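Local structure of universal stress protein (Pseudomonas aeruginosa UCBPP-PA14, 7MQ5) at residues A[4-10]-A[30-34]; A[91-97]-A[121-127]; A[132-138]-A[236-242]; A[138-142]-A[154-158]; A[174-180]-A[217-223]. The protein is of unknown function but belongs to the universal stress protein family, whose members in bacteria are generally linked to survival under stress. The contacts are given in a common frame with arbitrary orientation. Where two conformers were deposited one is given. Numbering follows the deposited sequence.

All five contacts reach one mixed beta sheet through two halves, the second of the universal stress protein family and the first probably built on the same plan. Contacts 1 and 2 belong to the first. Contacts 2, 3 and 5 are backbone-bonded parallel strand pairs. Contact 2 lies deepest, its centre about 6 Å from the centre of the chain. Contact 3 is also buried, contact 5 partly exposed at the sheet edge. Contacts 1 and 4 pack a helix against a strand or its approach. Contact 4 is buried and mostly apolar; contact 1 adds R8 hydrogen-bonded to the helix-end carbonyl of T34. Contacts 3 and 4 share L138. W132 of contact 3 touches contacts 1 and 2.

Contact 1. Residues A[4-10]-A[30-34]; sequences MQAIRSI and IAGVT
Segment 4-10 starts as a type I beta turn from M4 to I7, closed by I7 N to M4 O at 3.1 Å, and enters a strand at S9. Segment 30-34 is the last turn of a helix, with T34 N bonded to I30 O at 2.9 Å. Q5 CA lies 5.0 Å from T34 CA, and I10 CA lies 8.5 Å from A31 CA. T34 O at the helix end collects side-chain donors. R8, with chi1 to chi3 all m, folds back and gives it NH1 at 2.9 Å and NH2 at 3.2 Å. R8 NH1 also bonds Q5 O at 2.8 Å. Q5 NE2 adds a weak bond to T34 O at 3.1 Å. A water accepts from T34 OG1 at 2.7 Å and donates to M4 O at 2.8 Å and I7 O at 3.0 Å. Next to this polar layer, I30 CG2 meets I10 CD1 at 3.9 Å and CE of the selenomethionine M4 at 4.1 Å. This joins the first strand and helix of a beta-alpha-beta unit. I10 pairs with strand 37-43 and packs on L92 and I94 of strand 92-96, while M4 reaches H160 and I164 of helix 148-167.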
# COMPACT_ATOMS: atom_id res chain seq x y z
N MSE A 4 8.80 3.88 -6.71
CA MSE A 4 8.02 3.02 -7.59
C MSE A 4 8.85 2.61 -8.81
O MSE A 4 8.77 1.47 -9.25
CB MSE A 4 6.72 3.69 -8.04
CG MSE A 4 5.75 4.02 -6.91
SE MSE A 4 4.97 2.46 -6.02
CE MSE A 4 5.04 0.96 -7.25
N GLN A 5 9.66 3.53 -9.34
CA GLN A 5 10.49 3.23 -10.50
C GLN A 5 11.49 2.12 -10.14
O GLN A 5 11.84 1.32 -11.03
CB GLN A 5 11.23 4.47 -11.01
CG GLN A 5 12.20 4.18 -12.16
CD GLN A 5 11.50 3.70 -13.41
OE1 GLN A 5 10.50 4.27 -13.84
NE2 GLN A 5 12.05 2.67 -14.03
N ALA A 6 11.90 2.05 -8.87
CA ALA A 6 12.90 1.06 -8.41
C ALA A 6 12.28 -0.34 -8.28
O ALA A 6 13.06 -1.30 -8.12
CB ALA A 6 13.52 1.52 -7.11
N ILE A 7 10.95 -0.46 -8.33
CA ILE A 7 10.31 -1.81 -8.22
C ILE A 7 10.37 -2.45 -9.61
O ILE A 7 9.69 -1.95 -10.52
CB ILE A 7 8.89 -1.71 -7.65
CG1 ILE A 7 8.94 -1.18 -6.22
CG2 ILE A 7 8.21 -3.06 -7.74
CD1 ILE A 7 7.61 -0.80 -5.63
N ARG A 8 11.16 -3.51 -9.74
CA ARG A 8 11.37 -4.08 -11.09
C ARG A 8 10.41 -5.24 -11.40
O ARG A 8 10.36 -5.62 -12.56
CB ARG A 8 12.84 -4.42 -11.29
CG ARG A 8 13.77 -3.23 -11.07
CD ARG A 8 13.26 -1.93 -11.68
NE ARG A 8 13.03 -2.06 -13.11
CZ ARG A 8 12.19 -1.31 -13.83
NH1 ARG A 8 11.45 -0.38 -13.25
NH2 ARG A 8 12.06 -1.53 -15.12
N SER A 9 9.72 -5.79 -10.40
CA SER A 9 8.67 -6.78 -10.72
C SER A 9 7.53 -6.64 -9.72
O SER A 9 7.77 -6.35 -8.52
CB SER A 9 9.19 -8.20 -10.85
OG SER A 9 9.57 -8.74 -9.60
N ILE A 10 6.33 -6.80 -10.24
CA ILE A 10 5.08 -6.67 -9.46
C ILE A 10 4.32 -7.98 -9.52
O ILE A 10 4.11 -8.51 -10.64
CB ILE A 10 4.23 -5.53 -10.03
CG1 ILE A 10 4.99 -4.20 -9.99
CG2 ILE A 10 2.88 -5.46 -9.33
CD1 ILE A 10 4.28 -3.07 -10.70
N ILE A 30 0.85 1.40 -13.50
CA ILE A 30 2.21 1.56 -12.91
C ILE A 30 3.27 1.13 -13.93
O ILE A 30 4.18 1.92 -14.22
CB ILE A 30 2.30 0.77 -11.60
CG1 ILE A 30 1.35 1.31 -10.53
CG2 ILE A 30 3.74 0.73 -11.11
CD1 ILE A 30 1.10 0.33 -9.40
N ALA A 31 3.14 -0.09 -14.46
CA ALA A 31 4.19 -0.65 -15.34
C ALA A 31 4.24 0.09 -16.68
O ALA A 31 5.29 0.06 -17.33
CB ALA A 31 3.99 -2.13 -15.52
N GLY A 32 3.14 0.75 -17.07
CA GLY A 32 3.14 1.52 -18.32
C GLY A 32 4.14 2.67 -18.24
O GLY A 32 4.65 3.08 -19.30
N VAL A 33 4.41 3.13 -17.02
CA VAL A 33 5.39 4.22 -16.75
C VAL A 33 6.73 3.65 -16.30
O VAL A 33 7.76 4.05 -16.86
CB VAL A 33 4.83 5.21 -15.71
CG1 VAL A 33 5.87 6.21 -15.25
CG2 VAL A 33 3.61 5.93 -16.25
N THR A 34 6.73 2.69 -15.36
CA THR A 34 8.01 2.21 -14.77
C THR A 34 8.68 1.08 -15.57
O THR A 34 9.87 0.83 -15.34
CB THR A 34 7.80 1.73 -13.34
OG1 THR A 34 7.05 0.51 -13.39
CG2 THR A 34 7.11 2.75 -12.47
O HOH W 1 7.27 -0.27 -10.78

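Contact 2. Residues A[91-97]-A[121-127]; sequences GLIIKQH and CPVLMTK
Two neighbouring parallel strands, 92-96 and 123-126, form the sheet part of a beta-alpha-beta unit with helix 110-118 as the crossover. Their axes approach to 4.7 Å and cross at -18°. The register pairs I93 with V123, I94 with L124, K95 with M125 and Q96 with T126. Five backbone bonds form the ladder: I93 N to P122 O (3.1 Å), L124 N to I93 O (2.8 Å), K95 N to L124 O (3.0 Å), T126 N to K95 O (2.9 Å) and H97 N to T126 O (2.8 Å). Beyond the pair, I94 bonds strand 9-13 and V123 bonds V273.

The I94 and L124 side chains share one face, with I94 CG2 at 4.0 Å from L124 CD2. I93 and V123 share the other, where I93 CD1 reaches C121 SG at 3.7 Å. M125, a selenomethionine with all three chi angles m, brings CE to 4.1 Å from H97 CB.

K95 NZ bonds Q96 O at 3.2 Å and makes a salt bridge with D112. Q96 binds E20 and the L22 amide, H97 NE2 bonds I107 O, and K127 NZ bonds the carbonyls of A106, L264 and L267. One water donates to H97 O at 2.9 Å and T126 O at 3.3 Å, and accepts from Q96 NE2 at 3.2 Å. A second links H97 ND1 at 2.8 Å with K127 O at 2.9 Å.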
# COMPACT_ATOMS: atom_id res chain seq x y z
N GLY A 91 8.81 -6.92 -5.83
CA GLY A 91 8.95 -5.80 -4.87
C GLY A 91 7.63 -5.15 -4.50
O GLY A 91 7.63 -4.20 -3.71
N LEU A 92 6.52 -5.64 -5.04
CA LEU A 92 5.17 -5.12 -4.74
C LEU A 92 4.20 -6.25 -5.01
O LEU A 92 4.37 -6.98 -5.98
CB LEU A 92 4.85 -3.93 -5.65
CG LEU A 92 3.44 -3.34 -5.58
CD1 LEU A 92 3.15 -2.72 -4.21
CD2 LEU A 92 3.24 -2.30 -6.67
N ILE A 93 3.21 -6.38 -4.14
CA ILE A 93 2.04 -7.28 -4.36
C ILE A 93 0.82 -6.39 -4.54
O ILE A 93 0.61 -5.50 -3.70
CB ILE A 93 1.85 -8.23 -3.17
CG1 ILE A 93 3.07 -9.14 -2.98
CG2 ILE A 93 0.57 -9.03 -3.32
CD1 ILE A 93 3.09 -9.88 -1.66
N ILE A 94 0.05 -6.63 -5.60
CA ILE A 94 -1.23 -5.91 -5.82
C ILE A 94 -2.35 -6.94 -5.71
O ILE A 94 -2.34 -7.95 -6.44
CB ILE A 94 -1.28 -5.17 -7.15
CG1 ILE A 94 -0.08 -4.24 -7.33
CG2 ILE A 94 -2.61 -4.43 -7.28
CD1 ILE A 94 -0.09 -3.48 -8.64
N LYS A 95 -3.30 -6.67 -4.81
CA LYS A 95 -4.46 -7.56 -4.65
C LYS A 95 -5.72 -6.71 -4.45
O LYS A 95 -5.68 -5.73 -3.68
CB LYS A 95 -4.27 -8.50 -3.46
CG LYS A 95 -5.42 -9.47 -3.31
CD LYS A 95 -5.27 -10.52 -2.24
CE LYS A 95 -6.53 -11.37 -2.13
NZ LYS A 95 -7.71 -10.58 -1.70
N GLN A 96 -6.80 -7.11 -5.10
CA GLN A 96 -8.08 -6.41 -4.91
C GLN A 96 -8.80 -6.95 -3.68
O GLN A 96 -8.85 -8.17 -3.45
CB GLN A 96 -8.96 -6.55 -6.15
CG GLN A 96 -10.31 -5.88 -6.00
CD GLN A 96 -11.06 -5.68 -7.29
OE1 GLN A 96 -10.66 -6.11 -8.38
NE2 GLN A 96 -12.20 -5.02 -7.18
N HIS A 97 -9.37 -6.03 -2.92
CA HIS A 97 -10.20 -6.34 -1.74
C HIS A 97 -11.61 -6.72 -2.17
O HIS A 97 -12.23 -5.96 -2.93
CB HIS A 97 -10.26 -5.11 -0.84
CG HIS A 97 -11.28 -5.20 0.23
ND1 HIS A 97 -12.29 -4.28 0.35
CD2 HIS A 97 -11.44 -6.09 1.23
CE1 HIS A 97 -13.04 -4.59 1.39
NE2 HIS A 97 -12.53 -5.70 1.95
N CYS A 121 7.24 -7.12 1.74
CA CYS A 121 7.34 -6.08 0.70
C CYS A 121 6.10 -5.22 0.78
O CYS A 121 5.13 -5.59 1.45
CB CYS A 121 7.45 -6.71 -0.69
SG CYS A 121 6.02 -7.71 -1.19
N PRO A 122 6.09 -4.07 0.08
CA PRO A 122 4.88 -3.25 -0.03
C PRO A 122 3.70 -4.05 -0.60
O PRO A 122 3.88 -4.89 -1.49
CB PRO A 122 5.32 -2.13 -1.00
CG PRO A 122 6.80 -1.99 -0.75
CD PRO A 122 7.26 -3.41 -0.51
N VAL A 123 2.52 -3.80 -0.05
CA VAL A 123 1.27 -4.42 -0.56
C VAL A 123 0.29 -3.31 -0.90
O VAL A 123 0.02 -2.45 -0.04
CB VAL A 123 0.63 -5.37 0.46
CG1 VAL A 123 -0.67 -5.94 -0.09
CG2 VAL A 123 1.58 -6.50 0.86
N LEU A 124 -0.21 -3.33 -2.13
CA LEU A 124 -1.28 -2.42 -2.57
C LEU A 124 -2.59 -3.21 -2.55
O LEU A 124 -2.76 -4.15 -3.33
CB LEU A 124 -0.98 -1.92 -3.98
CG LEU A 124 -2.07 -1.06 -4.62
CD1 LEU A 124 -2.32 0.22 -3.82
CD2 LEU A 124 -1.71 -0.73 -6.05
N MSE A 125 -3.46 -2.85 -1.61
CA MSE A 125 -4.80 -3.42 -1.52
C MSE A 125 -5.74 -2.47 -2.26
O MSE A 125 -5.90 -1.33 -1.82
CB MSE A 125 -5.25 -3.50 -0.06
CG MSE A 125 -4.45 -4.45 0.79
SE MSE A 125 -4.62 -6.31 0.23
CE MSE A 125 -6.58 -6.45 0.24
N THR A 126 -6.30 -2.91 -3.38
CA THR A 126 -7.19 -2.03 -4.12
C THR A 126 -8.60 -2.13 -3.52
O THR A 126 -9.09 -3.24 -3.34
CB THR A 126 -7.14 -2.26 -5.64
OG1 THR A 126 -7.85 -3.43 -6.03
CG2 THR A 126 -5.72 -2.36 -6.16
N LYS A 127 -9.21 -0.98 -3.22
CA LYS A 127 -10.54 -0.97 -2.56
C LYS A 127 -11.57 -0.17 -3.35
O LYS A 127 -12.75 -0.21 -2.96
CB LYS A 127 -10.44 -0.42 -1.14
CG LYS A 127 -9.47 -1.17 -0.23
CD LYS A 127 -9.54 -0.73 1.22
CE LYS A 127 -10.75 -1.31 1.93
NZ LYS A 127 -10.84 -0.83 3.33
O HOH W 2 -12.17 -3.49 -4.38
O HOH W 3 -13.56 -2.44 -1.27

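Contact 3. Residues A[132-138]-A[236-242]; sequences WTGGKIL and LDAVVTV
The W132 indole lies with one face over V240. V240 CG2 stands 3.4 Å from the centroid of the five-membered ring, a CH-pi contact, and 3.2 Å from W132 CE2. W132 CD1 also meets V239 CG2 at 3.8 Å. The chain turns back after W132 through a type II beta turn to G135, closed by G135 N to W132 O at 2.9 Å. G134 takes the positive phi. A CB on G135 would clash with V239 CG1.

Strand 136-138 then runs parallel to strand 240-242, with axes 4.8 Å apart and a crossing angle of -22°. I137 pairs with V240 and L138 with T241. The bonds are V239 N to K136 O (2.9 Å), L138 N to V240 O (2.9 Å) and V242 N to L138 O (2.8 Å). V240 N is buried without a partner. Before the second strand, D237 ends a helix in a Schellman motif with phi/psi 54/43. A water joins K136 N at 2.9 Å to D237 O at 2.8 Å.

L138, chi1 t and chi2 p, places CD1 4.0 Å from L236 CD1 and CB 4.1 Å from A238 CB.

The pair lies in the parallel second-half part of the single sheet, the alpha/beta fold of this family, between strands 270-274 and 171-178. I137 packs on helix 148-167. W132 reaches helix 22-34, and its NE1 bonds D270.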
# COMPACT_ATOMS: atom_id res chain seq x y z
N TRP A 132 -7.02 5.93 -10.99
CA TRP A 132 -6.05 6.80 -10.28
C TRP A 132 -5.83 8.11 -11.03
O TRP A 132 -5.56 9.12 -10.37
CB TRP A 132 -4.71 6.09 -10.16
CG TRP A 132 -4.66 5.04 -9.11
CD1 TRP A 132 -5.69 4.48 -8.42
CD2 TRP A 132 -3.48 4.34 -8.71
NE1 TRP A 132 -5.21 3.53 -7.56
CE2 TRP A 132 -3.87 3.40 -7.74
CE3 TRP A 132 -2.13 4.42 -9.08
CZ2 TRP A 132 -2.95 2.56 -7.11
CZ3 TRP A 132 -1.22 3.59 -8.46
CH2 TRP A 132 -1.63 2.67 -7.50
N THR A 133 -5.85 8.06 -12.37
CA THR A 133 -5.46 9.22 -13.20
C THR A 133 -6.27 10.45 -12.79
O THR A 133 -7.52 10.40 -12.75
CB THR A 133 -5.54 8.88 -14.68
OG1 THR A 133 -4.61 7.82 -14.91
CG2 THR A 133 -5.21 10.04 -15.59
N GLY A 134 -5.54 11.53 -12.49
CA GLY A 134 -6.16 12.81 -12.13
C GLY A 134 -6.70 12.86 -10.71
O GLY A 134 -7.27 13.90 -10.36
N GLY A 135 -6.53 11.81 -9.91
CA GLY A 135 -7.11 11.83 -8.56
C GLY A 135 -6.21 12.47 -7.51
O GLY A 135 -5.29 13.23 -7.87
N LYS A 136 -6.49 12.18 -6.25
CA LYS A 136 -5.71 12.70 -5.11
C LYS A 136 -5.06 11.53 -4.36
O LYS A 136 -5.75 10.54 -4.05
CB LYS A 136 -6.59 13.56 -4.20
CG LYS A 136 -7.15 14.78 -4.90
CD LYS A 136 -7.86 15.74 -3.98
CE LYS A 136 -8.45 16.92 -4.72
NZ LYS A 136 -9.27 17.78 -3.84
N ILE A 137 -3.77 11.66 -4.10
CA ILE A 137 -2.96 10.65 -3.38
C ILE A 137 -2.69 11.22 -1.98
O ILE A 137 -2.19 12.35 -1.89
CB ILE A 137 -1.64 10.38 -4.13
CG1 ILE A 137 -1.85 10.19 -5.63
CG2 ILE A 137 -0.88 9.22 -3.48
CD1 ILE A 137 -2.85 9.11 -6.01
N LEU A 138 -2.99 10.44 -0.95
CA LEU A 138 -2.81 10.90 0.44
C LEU A 138 -1.71 10.09 1.12
O LEU A 138 -1.79 8.87 1.12
CB LEU A 138 -4.13 10.74 1.20
CG LEU A 138 -4.10 11.17 2.66
CD1 LEU A 138 -3.77 12.65 2.80
CD2 LEU A 138 -5.43 10.84 3.30
N LEU A 236 -11.00 14.58 0.94
CA LEU A 236 -10.26 14.76 -0.34
C LEU A 236 -10.78 13.80 -1.42
O LEU A 236 -10.34 13.92 -2.57
CB LEU A 236 -8.77 14.46 -0.12
CG LEU A 236 -8.01 15.43 0.78
CD1 LEU A 236 -6.60 14.92 1.03
CD2 LEU A 236 -7.98 16.83 0.17
N ASP A 237 -11.63 12.85 -1.04
CA ASP A 237 -12.03 11.76 -1.98
C ASP A 237 -10.74 11.11 -2.51
O ASP A 237 -10.66 10.81 -3.72
CB ASP A 237 -12.94 12.27 -3.10
CG ASP A 237 -13.72 11.19 -3.83
OD1 ASP A 237 -13.86 10.08 -3.27
OD2 ASP A 237 -14.20 11.47 -4.95
N ALA A 238 -9.77 10.87 -1.62
CA ALA A 238 -8.48 10.28 -2.06
C ALA A 238 -8.74 8.94 -2.75
O ALA A 238 -9.59 8.15 -2.28
CB ALA A 238 -7.57 10.09 -0.87
N VAL A 239 -7.96 8.66 -3.80
CA VAL A 239 -8.09 7.38 -4.54
C VAL A 239 -7.03 6.38 -4.05
O VAL A 239 -7.26 5.17 -4.17
CB VAL A 239 -8.04 7.64 -6.06
CG1 VAL A 239 -6.69 8.13 -6.54
CG2 VAL A 239 -8.52 6.43 -6.83
N VAL A 240 -5.92 6.88 -3.49
CA VAL A 240 -4.88 6.03 -2.87
C VAL A 240 -4.45 6.70 -1.56
O VAL A 240 -4.25 7.92 -1.58
CB VAL A 240 -3.62 5.85 -3.75
CG1 VAL A 240 -2.56 5.03 -3.04
CG2 VAL A 240 -3.95 5.27 -5.11
N THR A 241 -4.31 5.91 -0.50
CA THR A 241 -3.71 6.37 0.76
C THR A 241 -2.48 5.49 0.99
O THR A 241 -2.58 4.27 0.90
CB THR A 241 -4.69 6.32 1.94
OG1 THR A 241 -5.84 7.10 1.63
CG2 THR A 241 -4.08 6.86 3.21
N VAL A 242 -1.35 6.11 1.30
CA VAL A 242 -0.09 5.40 1.60
C VAL A 242 0.14 5.50 3.10
O VAL A 242 0.16 6.63 3.65
CB VAL A 242 1.09 5.98 0.82
CG1 VAL A 242 2.35 5.17 1.11
CG2 VAL A 242 0.80 6.05 -0.68
O HOH W 4 -9.19 11.29 -6.03
O HOH W 5 -11.28 15.42 -4.64

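Contact 4. Residues A[138-142]-A[154-158]; sequences LAAVD and HAGII
L138 begins the segment within strand 136-141 but does not reach the helix. A139 points its CB at helix 154-158, 3.8 Å from I157 CG2 and 3.8 Å from I158 CD1. The CA atoms of A139 and I157 are 6.4 Å apart, a close approach made possible by the small side chain. A140 turns its CB away from the helix, yet its O lies 3.6 Å from I157 CD1. V141 faces the helix again. Its CB sits over one face of the H154 ring, 4.0 Å from the centroid and 22° off the normal, a CH-pi contact. V141 CG1 also meets I157 CG2 at 4.1 Å and I158 CD1 at 4.3 Å. At D142 the strand has ended, and D142 O lies 3.0 Å from H154 CE1. D142 OD1 bonds G144 N and H178 ND1.

The strand and helix axes run antiparallel at 174°, with a closest approach of 8.4 Å. Helical geometry holds throughout 154-158, with I158 N bonded to H154 O at 2.9 Å. H154 has chi1 m, I157 is m,t and I158 is m,m.

This is the strand-to-helix half of a beta-alpha-beta crossover, from strand 136-141 through helix 148-167 to strand 171-178. The strand is bordered by 240-244 and 171-178. L138 and A140 face helix 225-236, while V141 also touches F207 of helix 193-211.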
# COMPACT_ATOMS: atom_id res chain seq x y z
N LEU A 138 -2.99 10.44 -0.95
CA LEU A 138 -2.81 10.90 0.44
C LEU A 138 -1.71 10.09 1.12
O LEU A 138 -1.79 8.87 1.12
CB LEU A 138 -4.13 10.74 1.20
CG LEU A 138 -4.10 11.17 2.66
CD1 LEU A 138 -3.77 12.65 2.80
CD2 LEU A 138 -5.43 10.84 3.30
N ALA A 139 -0.72 10.77 1.68
CA ALA A 139 0.35 10.13 2.48
C ALA A 139 0.05 10.39 3.96
O ALA A 139 -0.20 11.55 4.32
CB ALA A 139 1.69 10.69 2.09
N ALA A 140 0.12 9.36 4.80
CA ALA A 140 -0.11 9.51 6.26
C ALA A 140 1.22 9.42 7.00
O ALA A 140 1.91 8.40 6.89
CB ALA A 140 -1.08 8.45 6.74
N VAL A 141 1.56 10.47 7.74
CA VAL A 141 2.80 10.52 8.55
C VAL A 141 2.47 11.10 9.94
O VAL A 141 1.29 11.40 10.22
CB VAL A 141 3.87 11.35 7.83
CG1 VAL A 141 4.21 10.77 6.46
CG2 VAL A 141 3.43 12.81 7.71
N ASP A 142 3.47 11.13 10.82
CA ASP A 142 3.35 11.86 12.11
C ASP A 142 4.60 12.72 12.21
O ASP A 142 5.64 12.21 12.64
CB ASP A 142 3.17 10.93 13.32
CG ASP A 142 3.02 11.69 14.65
OD1 ASP A 142 3.18 12.93 14.65
OD2 ASP A 142 2.75 11.02 15.67
N HIS A 154 8.84 7.53 7.15
CA HIS A 154 8.19 8.70 6.50
C HIS A 154 8.81 8.95 5.12
O HIS A 154 8.05 9.28 4.19
CB HIS A 154 8.28 9.95 7.38
CG HIS A 154 7.53 9.84 8.66
ND1 HIS A 154 7.85 10.60 9.77
CD2 HIS A 154 6.53 9.03 9.03
CE1 HIS A 154 7.04 10.29 10.75
NE2 HIS A 154 6.22 9.33 10.33
N ALA A 155 10.13 8.84 5.00
CA ALA A 155 10.77 9.07 3.69
C ALA A 155 10.21 8.06 2.68
O ALA A 155 9.95 8.44 1.53
CB ALA A 155 12.27 8.97 3.81
N GLY A 156 9.99 6.81 3.11
CA GLY A 156 9.46 5.78 2.18
C GLY A 156 8.01 6.06 1.82
O GLY A 156 7.62 5.89 0.64
N ILE A 157 7.22 6.47 2.80
CA ILE A 157 5.78 6.79 2.55
C ILE A 157 5.71 7.94 1.53
O ILE A 157 4.96 7.82 0.55
CB ILE A 157 5.10 7.15 3.88
CG1 ILE A 157 4.94 5.92 4.77
CG2 ILE A 157 3.77 7.85 3.64
CD1 ILE A 157 4.68 6.25 6.22
N ILE A 158 6.53 8.97 1.71
CA ILE A 158 6.50 10.13 0.78
C ILE A 158 7.08 9.73 -0.58
O ILE A 158 6.52 10.18 -1.61
CB ILE A 158 7.23 11.34 1.38
CG1 ILE A 158 6.57 11.84 2.66
CG2 ILE A 158 7.36 12.45 0.35
CD1 ILE A 158 5.12 12.25 2.51

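Contact 5. Residues A[174-180]-A[217-223]; sequences VISAHPS and QLHIEEG
Six backbone hydrogen bonds join these strands in a regular parallel ladder. V174 N bonds Q217 O at 2.8 Å, and H219 N bonds V174 O at 2.8 Å. S176 N follows to H219 O at 2.9 Å, then E221 N to S176 O at 3.0 Å. H178 N to E221 O is 3.2 Å, and G223 N to H178 O is 3.1 Å. The axes of 174-178 and 218-222 approach to 4.8 Å, at 14°. V174 pairs with L218, I175 with H219, S176 with I220, A177 with E221 and H178 with E222. G223, at phi/psi 143/-173, has a backbone that calls for glycine.

Several polar side chains bond outside the pair: S176 OG to V143 N, H178 ND1 to D142 OD1 and Q217 OE1 to S214 N.

Packing divides between two faces. On one, V174 CG1 meets L218 CD1 at 3.6 Å, and S176 CB meets I220 CD1 at 3.7 Å. On the other, I175 with chi1 t and chi2 p sends CD1 to 3.8 Å from H219 CB and 3.5 Å from E221 CG, beside helix 225-236.

These are the two strands of a beta-alpha-beta unit with helix 193-211 between them, at the edge of the sheet's parallel part. The six main-chain bonds carry the pairing, with few side-chain contacts across it. V174 and L218 pack apolar, while H219, E221 and E222 are partly exposed or exposed, as suits an edge strand.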
# COMPACT_ATOMS: atom_id res chain seq x y z
N VAL A 174 -0.81 15.38 2.24
CA VAL A 174 -0.23 14.72 3.44
C VAL A 174 -1.13 14.97 4.65
O VAL A 174 -1.56 16.11 4.84
CB VAL A 174 1.19 15.23 3.71
CG1 VAL A 174 1.79 14.58 4.95
CG2 VAL A 174 2.09 15.03 2.50
N ILE A 175 -1.40 13.93 5.43
CA ILE A 175 -2.12 14.06 6.72
C ILE A 175 -1.14 13.69 7.83
O ILE A 175 -0.53 12.60 7.78
CB ILE A 175 -3.43 13.24 6.80
CG1 ILE A 175 -4.11 13.33 8.17
CG2 ILE A 175 -3.19 11.79 6.41
CD1 ILE A 175 -4.47 14.71 8.62
N SER A 176 -0.95 14.62 8.76
CA SER A 176 -0.14 14.39 9.97
C SER A 176 -1.10 14.45 11.15
O SER A 176 -1.69 15.51 11.38
CB SER A 176 0.96 15.40 10.12
OG SER A 176 1.73 15.14 11.29
N ALA A 177 -1.28 13.32 11.81
CA ALA A 177 -2.19 13.24 12.98
C ALA A 177 -1.32 13.01 14.20
O ALA A 177 -0.66 11.95 14.28
CB ALA A 177 -3.22 12.17 12.78
N HIS A 178 -1.27 14.01 15.06
CA HIS A 178 -0.46 14.00 16.30
C HIS A 178 -1.40 13.90 17.50
O HIS A 178 -2.39 14.63 17.56
CB HIS A 178 0.43 15.25 16.31
CG HIS A 178 1.47 15.25 17.38
ND1 HIS A 178 2.63 14.52 17.27
CD2 HIS A 178 1.53 15.91 18.56
CE1 HIS A 178 3.36 14.71 18.35
NE2 HIS A 178 2.71 15.56 19.15
N PRO A 179 -1.17 12.97 18.46
CA PRO A 179 -2.04 12.85 19.63
C PRO A 179 -2.17 14.17 20.41
O PRO A 179 -1.21 14.92 20.47
CB PRO A 179 -1.33 11.80 20.51
CG PRO A 179 -0.51 10.98 19.53
CD PRO A 179 -0.10 11.96 18.44
N SER A 180 -3.36 14.41 20.97
CA SER A 180 -3.63 15.64 21.77
C SER A 180 -2.73 15.67 23.00
O SER A 180 -2.63 14.66 23.70
CB SER A 180 -5.08 15.72 22.15
OG SER A 180 -5.92 15.68 21.01
N GLN A 217 -1.39 21.53 0.87
CA GLN A 217 -1.08 20.08 0.74
C GLN A 217 -0.91 19.41 2.10
O GLN A 217 -1.12 18.19 2.16
CB GLN A 217 0.24 19.88 0.01
CG GLN A 217 0.15 20.09 -1.49
CD GLN A 217 1.52 19.89 -2.08
OE1 GLN A 217 2.45 20.65 -1.81
NE2 GLN A 217 1.65 18.84 -2.88
N LEU A 218 -0.47 20.14 3.12
CA LEU A 218 -0.13 19.54 4.43
C LEU A 218 -1.27 19.78 5.42
O LEU A 218 -1.54 20.94 5.76
CB LEU A 218 1.20 20.15 4.91
CG LEU A 218 1.82 19.54 6.17
CD1 LEU A 218 2.00 18.04 6.04
CD2 LEU A 218 3.15 20.21 6.48
N HIS A 219 -1.94 18.70 5.82
CA HIS A 219 -3.04 18.72 6.81
C HIS A 219 -2.45 18.37 8.17
O HIS A 219 -2.11 17.20 8.38
CB HIS A 219 -4.14 17.72 6.40
CG HIS A 219 -4.75 17.99 5.07
ND1 HIS A 219 -6.03 18.50 4.94
CD2 HIS A 219 -4.28 17.83 3.81
CE1 HIS A 219 -6.31 18.64 3.66
NE2 HIS A 219 -5.25 18.26 2.95
N ILE A 220 -2.25 19.38 9.02
CA ILE A 220 -1.69 19.17 10.39
C ILE A 220 -2.88 19.18 11.34
O ILE A 220 -3.48 20.24 11.51
CB ILE A 220 -0.65 20.26 10.73
CG1 ILE A 220 0.46 20.32 9.68
CG2 ILE A 220 -0.10 20.07 12.13
CD1 ILE A 220 1.22 19.02 9.51
N GLU A 221 -3.19 18.01 11.90
CA GLU A 221 -4.41 17.82 12.72
C GLU A 221 -4.04 17.23 14.08
O GLU A 221 -3.07 16.45 14.16
CB GLU A 221 -5.36 16.87 12.00
CG GLU A 221 -5.73 17.27 10.59
CD GLU A 221 -6.78 18.35 10.45
OE1 GLU A 221 -7.25 18.56 9.32
OE2 GLU A 221 -7.13 18.97 11.48
N GLU A 222 -4.77 17.63 15.12
CA GLU A 222 -4.56 17.07 16.47
C GLU A 222 -5.73 16.14 16.77
O GLU A 222 -6.88 16.51 16.49
CB GLU A 222 -4.43 18.20 17.49
CG GLU A 222 -4.23 17.73 18.92
CD GLU A 222 -4.18 18.86 19.94
OE1 GLU A 222 -3.74 19.97 19.56
OE2 GLU A 222 -4.63 18.64 21.08
N GLY A 223 -5.43 14.94 17.25
CA GLY A 223 -6.50 13.99 17.59
C GLY A 223 -6.07 12.57 17.25
O GLY A 223 -4.93 12.34 16.84